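Long-range contacts in polyphosphate kinase (Porphyromonas gingivalis, PDB 2O8R), which probably catalyses the reversible transfer of the terminal phosphate of ATP to a growing polyphosphate chain, as a magnesium-dependent kinase of the PPK1 family: residues A[114-118]-A[202-208]; A[189-193]-A[305-310]. The protein carries 3 engineered substitutions. All blocks are in the same frame, centred on the assembly; numbering follows the deposited sequence.

Interaction 1: residues A[114-118]-A[202-208]. With SO4 (sulfate ion), chain H.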
ATOM      1  N   GLY A 114     -21.387  24.751   6.514  1.00 51.02           N
ATOM      2  CA  GLY A 114     -21.550  23.828   7.646  1.00 55.65           C
ATOM      3  C   GLY A 114     -20.325  23.024   8.061  1.00 62.94           C
ATOM      4  O   GLY A 114     -20.463  21.986   8.700  1.00 53.37           O
ATOM      5  N   ILE A 115     -19.132  23.494   7.694  1.00 58.19           N
ATOM      6  CA  ILE A 115     -17.879  22.862   8.113  1.00 47.80           C
ATOM      7  C   ILE A 115     -17.118  23.818   9.020  1.00 47.28           C
ATOM      8  O   ILE A 115     -16.820  24.945   8.632  1.00 44.71           O
ATOM      9  CB  ILE A 115     -16.961  22.513   6.911  1.00 35.95           C
ATOM     10  CG1 ILE A 115     -17.783  22.143   5.668  1.00 57.45           C
ATOM     11  CG2 ILE A 115     -15.931  21.431   7.285  1.00 40.24           C
ATOM     12  CD1 ILE A 115     -18.062  20.678   5.477  1.00 34.24           C
ATOM     13  N   ARG A 116     -16.812  23.379  10.238  1.00 54.88           N
ATOM     14  CA  ARG A 116     -15.997  24.194  11.122  1.00 32.52           C
ATOM     15  C   ARG A 116     -14.676  23.502  11.371  1.00 46.87           C
ATOM     16  O   ARG A 116     -14.595  22.488  12.073  1.00 50.85           O
ATOM     17  CB  ARG A 116     -16.727  24.539  12.417  1.00 44.67           C
ATOM     18  CG  ARG A 116     -16.216  25.819  13.068  1.00 63.44           C
ATOM     19  CD  ARG A 116     -17.364  26.753  13.454  1.00 78.59           C
ATOM     20  NE  ARG A 116     -17.579  26.829  14.893  1.00 81.51           N
ATOM     21  CZ  ARG A 116     -16.968  27.698  15.693  1.00106.05           C
ATOM     22  NH1 ARG A 116     -16.097  28.569  15.197  1.00114.63           N
ATOM     23  NH2 ARG A 116     -17.222  27.697  16.995  1.00103.64           N
ATOM     24  N   LEU A 117     -13.644  24.026  10.725  1.00 44.37           N
ATOM     25  CA  LEU A 117     -12.308  23.546  10.957  1.00 42.41           C
ATOM     26  C   LEU A 117     -11.797  24.456  12.030  1.00 39.93           C
ATOM     27  O   LEU A 117     -11.543  25.633  11.786  1.00 48.87           O
ATOM     28  CB  LEU A 117     -11.450  23.649   9.696  1.00 26.82           C
ATOM     29  CG  LEU A 117      -9.983  23.218   9.882  1.00 60.69           C
ATOM     30  CD1 LEU A 117      -9.875  21.870  10.591  1.00 55.73           C
ATOM     31  CD2 LEU A 117      -9.249  23.168   8.559  1.00 51.60           C
ATOM     32  N   ARG A 118     -11.676  23.924  13.232  1.00 45.87           N
ATOM     33  CA  ARG A 118     -11.351  24.769  14.360  1.00 40.33           C
ATOM     34  C   ARG A 118      -9.898  25.156  14.358  1.00 46.02           C
ATOM     35  O   ARG A 118      -9.003  24.343  14.102  1.00 48.79           O
ATOM     36  CB  ARG A 118     -11.780  24.144  15.692  1.00 50.27           C
ATOM     37  CG  ARG A 118     -13.210  24.518  16.076  1.00 55.20           C
ATOM     38  CD  ARG A 118     -13.403  24.551  17.585  1.00 61.50           C
ATOM     39  NE  ARG A 118     -14.043  23.332  18.056  1.00 69.19           N
ATOM     40  CZ  ARG A 118     -15.342  23.226  18.299  1.00 76.80           C
ATOM     41  NH1 ARG A 118     -16.141  24.268  18.132  1.00 91.28           N
ATOM     42  NH2 ARG A 118     -15.844  22.079  18.711  1.00 80.63           N
ATOM     43  N   THR A 202     -25.220  22.868  13.879  1.00 49.56           N
ATOM     44  CA  THR A 202     -25.046  23.757  12.737  1.00 68.15           C
ATOM     45  C   THR A 202     -23.879  23.320  11.848  1.00 61.83           C
ATOM     46  O   THR A 202     -23.903  23.526  10.647  1.00 69.00           O
ATOM     47  CB  THR A 202     -24.860  25.216  13.191  1.00 70.32           C
ATOM     48  OG1 THR A 202     -25.641  25.454  14.373  1.00 80.18           O
ATOM     49  CG2 THR A 202     -25.300  26.174  12.097  1.00 78.76           C
ATOM     50  N   PHE A 203     -22.872  22.693  12.446  1.00 67.46           N
ATOM     51  CA  PHE A 203     -21.663  22.318  11.726  1.00 52.49           C
ATOM     52  C   PHE A 203     -21.233  20.878  11.951  1.00 55.08           C
ATOM     53  O   PHE A 203     -21.646  20.205  12.914  1.00 54.13           O
ATOM     54  CB  PHE A 203     -20.469  23.198  12.153  1.00 66.04           C
ATOM     55  CG  PHE A 203     -20.743  24.672  12.138  1.00 59.11           C
ATOM     56  CD1 PHE A 203     -20.892  25.357  10.935  1.00 43.94           C
ATOM     57  CD2 PHE A 203     -20.837  25.379  13.327  1.00 64.07           C
ATOM     58  CE1 PHE A 203     -21.145  26.726  10.918  1.00 59.11           C
ATOM     59  CE2 PHE A 203     -21.087  26.750  13.325  1.00 59.20           C
ATOM     60  CZ  PHE A 203     -21.241  27.425  12.116  1.00 61.61           C
ATOM     61  N   TYR A 204     -20.385  20.429  11.034  1.00 44.23           N
ATOM     62  CA  TYR A 204     -19.451  19.349  11.275  1.00 48.27           C
ATOM     63  C   TYR A 204     -18.186  19.994  11.844  1.00 53.08           C
ATOM     64  O   TYR A 204     -17.805  21.098  11.436  1.00 50.44           O
ATOM     65  CB  TYR A 204     -19.142  18.632   9.975  1.00 52.03           C
ATOM     66  CG  TYR A 204     -20.248  17.719   9.527  1.00 47.68           C
ATOM     67  CD1 TYR A 204     -20.235  16.378   9.874  1.00 57.55           C
ATOM     68  CD2 TYR A 204     -21.297  18.186   8.746  1.00 45.47           C
ATOM     69  CE1 TYR A 204     -21.239  15.527   9.474  1.00 41.46           C
ATOM     70  CE2 TYR A 204     -22.314  17.336   8.334  1.00 48.56           C
ATOM     71  CZ  TYR A 204     -22.277  16.005   8.715  1.00 51.39           C
ATOM     72  OH  TYR A 204     -23.265  15.128   8.336  1.00 54.28           O
ATOM     73  N   TYR A 205     -17.546  19.316  12.793  1.00 37.53           N
ATOM     74  CA  TYR A 205     -16.413  19.898  13.483  1.00 37.21           C
ATOM     75  C   TYR A 205     -15.143  19.139  13.185  1.00 52.24           C
ATOM     76  O   TYR A 205     -15.151  17.905  13.134  1.00 48.19           O
ATOM     77  CB  TYR A 205     -16.670  19.941  14.983  1.00 47.18           C
ATOM     78  CG  TYR A 205     -17.794  20.877  15.333  1.00 65.32           C
ATOM     79  CD1 TYR A 205     -17.557  22.238  15.530  1.00 53.03           C
ATOM     80  CD2 TYR A 205     -19.105  20.410  15.436  1.00 52.79           C
ATOM     81  CE1 TYR A 205     -18.595  23.106  15.834  1.00 60.98           C
ATOM     82  CE2 TYR A 205     -20.140  21.264  15.742  1.00 67.23           C
ATOM     83  CZ  TYR A 205     -19.882  22.610  15.939  1.00 52.89           C
ATOM     84  OH  TYR A 205     -20.925  23.447  16.243  1.00 72.01           O
ATOM     85  N   TYR A 206     -14.054  19.877  12.969  1.00 39.64           N
ATOM     86  CA  TYR A 206     -12.754  19.247  12.817  1.00 40.69           C
ATOM     87  C   TYR A 206     -11.678  19.977  13.590  1.00 48.80           C
ATOM     88  O   TYR A 206     -11.741  21.190  13.788  1.00 51.30           O
ATOM     89  CB  TYR A 206     -12.373  19.147  11.344  1.00 43.94           C
ATOM     90  CG  TYR A 206     -13.345  18.333  10.548  1.00 36.78           C
ATOM     91  CD1 TYR A 206     -13.304  16.942  10.586  1.00 40.26           C
ATOM     92  CD2 TYR A 206     -14.322  18.949   9.766  1.00 37.37           C
ATOM     93  CE1 TYR A 206     -14.196  16.179   9.859  1.00 50.16           C
ATOM     94  CE2 TYR A 206     -15.229  18.194   9.034  1.00 49.47           C
ATOM     95  CZ  TYR A 206     -15.158  16.807   9.090  1.00 48.27           C
ATOM     96  OH  TYR A 206     -16.047  16.043   8.379  1.00 53.11           O
ATOM     97  N   SER A 207     -10.682  19.221  14.019  1.00 55.48           N
ATOM     98  CA  SER A 207      -9.561  19.783  14.743  1.00 50.70           C
ATOM     99  C   SER A 207      -8.290  19.235  14.164  1.00 50.02           C
ATOM    100  O   SER A 207      -8.253  18.067  13.765  1.00 52.48           O
ATOM    101  CB  SER A 207      -9.631  19.368  16.200  1.00 44.71           C
ATOM    102  OG  SER A 207     -10.675  20.043  16.855  1.00 56.00           O
ATOM    103  N   PHE A 208      -7.258  20.077  14.118  1.00 44.43           N
ATOM    104  CA  PHE A 208      -5.889  19.622  13.845  1.00 46.65           C
ATOM    105  C   PHE A 208      -5.438  18.749  15.007  1.00 44.02           C
ATOM    106  O   PHE A 208      -5.694  19.060  16.177  1.00 46.91           O
ATOM    107  CB  PHE A 208      -4.911  20.798  13.737  1.00 41.56           C
ATOM    108  CG  PHE A 208      -5.099  21.655  12.504  1.00 51.61           C
ATOM    109  CD1 PHE A 208      -4.284  21.483  11.394  1.00 59.93           C
ATOM    110  CD2 PHE A 208      -6.060  22.651  12.467  1.00 48.34           C
ATOM    111  CE1 PHE A 208      -4.435  22.278  10.269  1.00 47.87           C
ATOM    112  CE2 PHE A 208      -6.211  23.450  11.348  1.00 55.95           C
ATOM    113  CZ  PHE A 208      -5.398  23.262  10.247  1.00 52.52           C
TER
HETATM  114  S   SO4 H 709     -16.634  26.747  20.097  1.00 77.78           S
HETATM  115  O1  SO4 H 709     -17.979  26.732  19.521  1.00 99.78           O
HETATM  116  O2  SO4 H 709     -16.368  28.058  20.678  1.00 83.58           O
HETATM  117  O3  SO4 H 709     -16.528  25.705  21.122  1.00 66.82           O
HETATM  118  O4  SO4 H 709     -15.647  26.502  19.051  1.00 96.27           O
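Strands 115-118 and 204-208 pair in parallel, their axes 4.7 Å apart and 21° from parallel, through a ladder of four 2.8 Å backbone hydrogen bonds: Tyr204 N to Gly114 O, Arg116 N to Tyr204 O, Tyr206 N to Arg116 O and Arg118 N to Tyr206 O. Tyr204, Arg116 and Tyr206 thus each spend both amide and carbonyl on the partner strand, whereas Ile115 N turns back to Leu110 O in the Schellman motif that ends helix 83-112, with Gly114 as its positive-phi residue. The other edge of 204-208 is served by strand 192-195, through backbone bonds of Tyr205 with Leu195 and Ser207 with Val193. On the face of Arg116, Tyr205 and Arg118, both guanidinium groups reach a sulfate, probably from the crystallisation liquor: Arg118 NH1 lies 2.5 Å from its O4, a very short bond, and Arg116 NH2 makes a weak bond of 2.8 Å to O1, while Arg116 NH1 makes a salt bridge to a second sulfate. Arg116 CD also sits over the Phe203 ring, 3.9 Å from its centroid, a CH-pi contact. Strand 204-208 is therefore the centre of a three-stranded mixed sheet, with Ile115 and Leu117 packed on helix 83-112.

Interaction 2: residues A[189-193]-A[305-310]; sequences LPRFV and DLAMLP
Arg191 and Asp305 form a salt bridge, NH1 to OD2 at 2.7 Å; the arginine side chain is t, p, t over chi1 to chi3 and the aspartate m. The same guanidinium pairs through NH2 with Glu210 and the carbonyl of Val301, tying the start of helix 209-214 to the chain leading into 305-310. A water accepts from Phe192 N at 3.2 Å and donates to Met308 O at 3.0 Å. Arg191 has helical backbone angles (-64/-39) and Phe192 extended ones (-110/126), where strand 192-195 begins. This edge strand of a three-stranded mixed sheet, antiparallel to 204-208, packs its start on the 3-10 turn after strand 294-297, ordinary packing within the middle domain. The turn's bonds run from Met308 N to Asp305 O (2.8 Å) and Leu309 N to Leu306 O (2.9 Å). Nearest CA pairs are Arg191-Asp305 at 6.9 Å and Phe192-Leu309 at 6.3 Å. Phe192 (chi1 m) plugs this bend: Leu309 CD1 stands over its face, 3.8 Å from the centroid in a CH-pi contact, Leu306 CD2 is 3.5 Å from CZ, and Asp305 O lies at the ring edge, 3.1 Å from CE2. Leu306 and Leu309 pack on Ile39 of helix 35-63.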
ATOM      1  N   LEU A 189      -2.558   8.461  13.443  1.00 45.54           N
ATOM      2  CA  LEU A 189      -3.828   9.162  13.597  1.00 44.71           C
ATOM      3  C   LEU A 189      -4.046  10.110  12.418  1.00 49.72           C
ATOM      4  O   LEU A 189      -3.101  10.443  11.708  1.00 55.99           O
ATOM      5  CB  LEU A 189      -3.823   9.951  14.904  1.00 54.82           C
ATOM      6  CG  LEU A 189      -3.993   9.201  16.224  1.00 50.40           C
ATOM      7  CD1 LEU A 189      -4.256  10.210  17.310  1.00 32.33           C
ATOM      8  CD2 LEU A 189      -5.136   8.226  16.133  1.00 29.93           C
ATOM      9  N   PRO A 190      -5.291  10.542  12.188  1.00 43.27           N
ATOM     10  CA  PRO A 190      -5.472  11.497  11.113  1.00 47.32           C
ATOM     11  C   PRO A 190      -5.037  12.904  11.525  1.00 54.10           C
ATOM     12  O   PRO A 190      -5.048  13.241  12.719  1.00 46.24           O
ATOM     13  CB  PRO A 190      -6.979  11.467  10.882  1.00 40.37           C
ATOM     14  CG  PRO A 190      -7.545  11.134  12.190  1.00 44.47           C
ATOM     15  CD  PRO A 190      -6.563  10.217  12.855  1.00 49.48           C
ATOM     16  N   ARG A 191      -4.656  13.711  10.535  1.00 56.71           N
ATOM     17  CA  ARG A 191      -4.274  15.101  10.765  1.00 49.29           C
ATOM     18  C   ARG A 191      -5.482  15.846  11.290  1.00 61.23           C
ATOM     19  O   ARG A 191      -5.363  16.684  12.190  1.00 60.77           O
ATOM     20  CB  ARG A 191      -3.802  15.747   9.461  1.00 43.55           C
ATOM     21  CG  ARG A 191      -3.289  17.166   9.603  1.00 47.51           C
ATOM     22  CD  ARG A 191      -2.070  17.257  10.525  1.00 54.65           C
ATOM     23  NE  ARG A 191      -1.717  18.649  10.819  1.00 42.07           N
ATOM     24  CZ  ARG A 191      -0.947  19.414  10.048  1.00 54.21           C
ATOM     25  NH1 ARG A 191      -0.424  18.951   8.919  1.00 64.27           N
ATOM     26  NH2 ARG A 191      -0.685  20.653  10.412  1.00 38.97           N
ATOM     27  N   PHE A 192      -6.646  15.514  10.728  1.00 62.03           N
ATOM     28  CA  PHE A 192      -7.907  16.137  11.108  1.00 49.54           C
ATOM     29  C   PHE A 192      -8.798  15.168  11.865  1.00 53.71           C
ATOM     30  O   PHE A 192      -9.047  14.056  11.405  1.00 65.34           O
ATOM     31  CB  PHE A 192      -8.600  16.703   9.879  1.00 49.10           C
ATOM     32  CG  PHE A 192      -7.743  17.660   9.116  1.00 47.18           C
ATOM     33  CD1 PHE A 192      -7.479  18.926   9.628  1.00 37.38           C
ATOM     34  CD2 PHE A 192      -7.161  17.283   7.914  1.00 42.88           C
ATOM     35  CE1 PHE A 192      -6.670  19.812   8.942  1.00 42.30           C
ATOM     36  CE2 PHE A 192      -6.353  18.161   7.224  1.00 54.41           C
ATOM     37  CZ  PHE A 192      -6.104  19.428   7.740  1.00 51.51           C
ATOM     38  N   VAL A 193      -9.240  15.601  13.045  1.00 50.08           N
ATOM     39  CA  VAL A 193      -9.999  14.766  13.965  1.00 46.79           C
ATOM     40  C   VAL A 193     -11.414  15.331  14.040  1.00 59.47           C
ATOM     41  O   VAL A 193     -11.599  16.494  14.421  1.00 55.76           O
ATOM     42  CB  VAL A 193      -9.331  14.743  15.372  1.00 51.56           C
ATOM     43  CG1 VAL A 193     -10.081  13.831  16.354  1.00 40.71           C
ATOM     44  CG2 VAL A 193      -7.906  14.279  15.253  1.00 45.63           C
ATOM     45  N   ASP A 305      -1.458  18.214   3.837  1.00 54.72           N
ATOM     46  CA  ASP A 305      -2.429  17.351   4.511  1.00 55.41           C
ATOM     47  C   ASP A 305      -3.853  17.856   4.356  1.00 56.02           C
ATOM     48  O   ASP A 305      -4.785  17.166   4.762  1.00 51.67           O
ATOM     49  CB  ASP A 305      -2.134  17.223   6.008  1.00 52.31           C
ATOM     50  CG  ASP A 305      -0.798  16.563   6.299  1.00 72.50           C
ATOM     51  OD1 ASP A 305      -0.212  15.947   5.384  1.00 91.84           O
ATOM     52  OD2 ASP A 305      -0.336  16.662   7.457  1.00 52.97           O
ATOM     53  N   LEU A 306      -4.031  19.052   3.790  1.00 44.34           N
ATOM     54  CA  LEU A 306      -5.381  19.549   3.510  1.00 47.81           C
ATOM     55  C   LEU A 306      -6.130  18.607   2.569  1.00 38.98           C
ATOM     56  O   LEU A 306      -7.353  18.532   2.599  1.00 62.83           O
ATOM     57  CB  LEU A 306      -5.371  20.984   2.975  1.00 36.94           C
ATOM     58  CG  LEU A 306      -5.096  22.101   4.003  1.00 56.84           C
ATOM     59  CD1 LEU A 306      -5.342  23.456   3.389  1.00 42.09           C
ATOM     60  CD2 LEU A 306      -5.932  21.967   5.270  1.00 39.76           C
ATOM     61  N   ALA A 307      -5.380  17.861   1.765  1.00 43.70           N
ATOM     62  CA  ALA A 307      -5.943  16.849   0.879  1.00 43.98           C
ATOM     63  C   ALA A 307      -6.682  15.770   1.662  1.00 41.57           C
ATOM     64  O   ALA A 307      -7.470  15.020   1.090  1.00 47.04           O
ATOM     65  CB  ALA A 307      -4.842  16.221   0.027  1.00 36.78           C
HETATM   66  N   MSE A 308      -6.421  15.705   2.965  1.00 39.30           N
HETATM   67  CA  MSE A 308      -7.033  14.723   3.857  1.00 38.95           C
HETATM   68  C   MSE A 308      -8.205  15.288   4.644  1.00 42.14           C
HETATM   69  O   MSE A 308      -8.794  14.587   5.468  1.00 55.05           O
HETATM   70  CB  MSE A 308      -5.999  14.175   4.858  1.00 45.75           C
HETATM   71  CG  MSE A 308      -4.957  13.231   4.264  1.00 70.57           C
HETATM   72 SE   MSE A 308      -5.755  11.761   3.238  1.00107.52          SE
HETATM   73  CE  MSE A 308      -6.636  10.757   4.661  1.00 97.62           C
ATOM     74  N   LEU A 309      -8.526  16.560   4.435  1.00 51.56           N
ATOM     75  CA  LEU A 309      -9.658  17.144   5.134  1.00 45.56           C
ATOM     76  C   LEU A 309     -10.908  16.537   4.549  1.00 43.88           C
ATOM     77  O   LEU A 309     -11.131  16.621   3.351  1.00 54.14           O
ATOM     78  CB  LEU A 309      -9.701  18.655   4.963  1.00 52.62           C
ATOM     79  CG  LEU A 309     -10.791  19.333   5.790  1.00 60.85           C
ATOM     80  CD1 LEU A 309     -10.517  19.127   7.284  1.00 44.78           C
ATOM     81  CD2 LEU A 309     -10.889  20.815   5.440  1.00 41.16           C
ATOM     82  N   PRO A 310     -11.704  15.881   5.391  1.00 46.82           N
ATOM     83  CA  PRO A 310     -12.908  15.232   4.904  1.00 46.50           C
ATOM     84  C   PRO A 310     -13.945  16.236   4.441  1.00 49.46           C
ATOM     85  O   PRO A 310     -14.062  17.300   5.041  1.00 53.54           O
ATOM     86  CB  PRO A 310     -13.432  14.490   6.139  1.00 44.27           C
ATOM     87  CG  PRO A 310     -12.312  14.469   7.108  1.00 30.10           C
ATOM     88  CD  PRO A 310     -11.515  15.688   6.836  1.00 51.35           C
TER
HETATM   89  O   HOH W   1      -7.312  13.925   7.992  1.00 72.49           O

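The centres of interactions 1 and 2 are 12 Å apart, and the two meet in one three-stranded sheet, ordered 115-118, 204-208, 192-195. Ser207 O and Val193 N, 2.8 Å apart, probably bond across the antiparallel pair, while Phe208 CE1 and Phe192 CE1 pack at 3.6 Å in an edge-to-face arrangement. Along the chain the segments alternate, 114-118, 189-193, 202-208, 305-310, so the two connections cross. Interaction 1 joins the end of the N-terminal family region to the middle one; interaction 2 sets the other edge strand against a later part of the middle region. Helix 83-112 packs against both, so the small sheet and this helix link the helical N-terminal part to the middle domain.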